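Local coordinates for beta-n-acetylhexosaminidase (PDB 4AZI), which probably removes terminal beta-linked N-acetylglucosamine residues from glycans, as a family 20 exo-beta-D-N-acetylglucosaminidase catalytic module of Streptococcus pneumoniae, at residues A359-L364 and Q402-D406. The protein carries 2 engineered substitutions. Numbering follows the deposited sequence.
Sequences ANYNAL and QAELD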
loop_
_atom_site.group_PDB
_atom_site.type_symbol
_atom_site.label_atom_id
_atom_site.label_comp_id
_atom_site.label_asym_id
_atom_site.label_seq_id
_atom_site.Cartn_x
_atom_site.Cartn_y
_atom_site.Cartn_z
ATOM N N ALA A 359 3.318 -9.586 -19.792
ATOM C CA ALA A 359 2.323 -10.413 -20.469
ATOM C C ALA A 359 1.627 -11.304 -19.435
ATOM O O ALA A 359 2.065 -11.396 -18.286
ATOM C CB ALA A 359 2.995 -11.255 -21.544
ATOM N N ASN A 360 0.533 -11.944 -19.835
ATOM C CA ASN A 360 -0.214 -12.824 -18.946
ATOM C C ASN A 360 0.348 -14.240 -18.986
ATOM O O ASN A 360 0.229 -14.937 -19.998
ATOM C CB ASN A 360 -1.705 -12.812 -19.307
ATOM C CG ASN A 360 -2.546 -13.699 -18.405
ATOM O OD1 ASN A 360 -2.050 -14.344 -17.475
ATOM N ND2 ASN A 360 -3.841 -13.736 -18.681
ATOM N N TYR A 361 0.934 -14.654 -17.868
ATOM C CA TYR A 361 1.632 -15.932 -17.760
ATOM C C TYR A 361 0.814 -17.042 -17.111
ATOM O O TYR A 361 1.352 -18.112 -16.809
ATOM C CB TYR A 361 2.970 -15.738 -17.023
ATOM C CG TYR A 361 4.044 -15.230 -17.950
ATOM C CD1 TYR A 361 4.803 -16.118 -18.710
ATOM C CD2 TYR A 361 4.282 -13.861 -18.096
ATOM C CE1 TYR A 361 5.776 -15.664 -19.582
ATOM C CE2 TYR A 361 5.252 -13.396 -18.964
ATOM C CZ TYR A 361 5.992 -14.306 -19.707
ATOM O OH TYR A 361 6.952 -13.857 -20.577
ATOM N N ASN A 362 -0.481 -16.801 -16.913
ATOM C CA ASN A 362 -1.339 -17.776 -16.231
ATOM C C ASN A 362 -1.599 -19.050 -17.025
ATOM O O ASN A 362 -1.507 -20.146 -16.473
ATOM C CB ASN A 362 -2.648 -17.144 -15.760
ATOM C CG ASN A 362 -2.479 -16.353 -14.477
ATOM O OD1 ASN A 362 -2.135 -16.907 -13.422
ATOM N ND2 ASN A 362 -2.715 -15.048 -14.559
ATOM N N ALA A 363 -1.915 -18.906 -18.310
ATOM C CA ALA A 363 -2.083 -20.062 -19.199
ATOM C C ALA A 363 -0.823 -20.934 -19.226
ATOM O O ALA A 363 -0.918 -22.164 -19.201
ATOM C CB ALA A 363 -2.475 -19.624 -20.604
ATOM N N LEU A 364 0.347 -20.291 -19.256
ATOM C CA LEU A 364 1.626 -20.997 -19.177
ATOM C C LEU A 364 1.746 -21.855 -17.914
ATOM O O LEU A 364 2.115 -23.027 -18.003
ATOM C CB LEU A 364 2.821 -20.035 -19.302
ATOM C CG LEU A 364 4.226 -20.657 -19.251
ATOM C CD1 LEU A 364 4.368 -21.793 -20.257
ATOM C CD2 LEU A 364 5.317 -19.625 -19.488
ATOM N N GLN A 402 1.521 -10.589 -26.027
ATOM C CA GLN A 402 0.663 -11.698 -25.606
ATOM C C GLN A 402 0.542 -12.767 -26.691
ATOM O O GLN A 402 0.711 -13.953 -26.414
ATOM C CB GLN A 402 -0.728 -11.207 -25.185
ATOM C CG GLN A 402 -1.532 -12.243 -24.414
ATOM C CD GLN A 402 -0.803 -12.762 -23.185
ATOM O OE1 GLN A 402 -0.227 -11.992 -22.416
ATOM N NE2 GLN A 402 -0.819 -14.075 -23.000
ATOM N N ALA A 403 0.247 -12.337 -27.916
ATOM C CA ALA A 403 0.137 -13.245 -29.056
ATOM C C ALA A 403 1.381 -14.130 -29.163
ATOM O O ALA A 403 1.277 -15.350 -29.329
ATOM C CB ALA A 403 -0.082 -12.458 -30.339
ATOM N N GLU A 404 2.546 -13.503 -29.014
ATOM C CA GLU A 404 3.836 -14.176 -29.087
ATOM C C GLU A 404 3.993 -15.220 -27.979
ATOM O O GLU A 404 4.406 -16.350 -28.247
ATOM C CB GLU A 404 4.976 -13.142 -29.055
ATOM C CG GLU A 404 5.100 -12.270 -30.313
ATOM C CD GLU A 404 4.034 -11.178 -30.447
ATOM O OE1 GLU A 404 3.105 -11.090 -29.612
ATOM O OE2 GLU A 404 4.124 -10.387 -31.414
ATOM N N LEU A 405 3.641 -14.849 -26.745
ATOM C CA LEU A 405 3.625 -15.799 -25.624
ATOM C C LEU A 405 2.624 -16.942 -25.844
ATOM O O LEU A 405 2.931 -18.103 -25.567
ATOM C CB LEU A 405 3.325 -15.093 -24.296
ATOM C CG LEU A 405 3.265 -15.949 -23.024
ATOM C CD1 LEU A 405 4.548 -16.742 -22.798
ATOM C CD2 LEU A 405 2.961 -15.079 -21.816
ATOM N N ASP A 406 1.439 -16.604 -26.341
ATOM C CA ASP A 406 0.397 -17.595 -26.600
ATOM C C ASP A 406 0.851 -18.688 -27.566
ATOM O O ASP A 406 0.583 -19.866 -27.337
ATOM C CB ASP A 406 -0.875 -16.914 -27.110
ATOM C CG ASP A 406 -1.497 -15.977 -26.077
ATOM O OD1 ASP A 406 -1.220 -16.117 -24.867
ATOM O OD2 ASP A 406 -2.274 -15.094 -26.482
#
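The side-chain amide of Q402 uses both its polar atoms to grip the backbone N and O of N360. Q402 OE1 accepts from N360 N at 2.7 Å, nearly straight at 166°. Q402 NE2 gives a longer bond of 3.3 Å to a lone pair of N360 O. Glutamine suits the place because one flat group can serve as donor and acceptor to an extended residue, and the bend at chi2 (55°) turns the amide toward the N360 backbone. Q402 NE2 also donates to D406 OD1 at 2.8 Å, one helical turn on, which helps fix the rotation of the amide. N360 OD1 accepts from N362 N (3.0 Å), closing an Asx turn that leads into helix 362-368, and from N362 ND2 on the opposite face.

L405 CD2 sits 3.6 Å from the centroid of the Y361 ring, almost on its normal, a CH-pi contact, while L405 CD1 touches Y361 CE1. The Y361 hydroxyl is bonded to the backbone at N394 and L397. A359, small enough for close approach, meets L405 CD2 through CB at 3.8 Å. L364 extends the apolar patch toward V409 and L412. The contact joins the starts of helices 362-368 and 402-414, while N360 and N362 touch E36 on helix 24-37 of the TIM barrel.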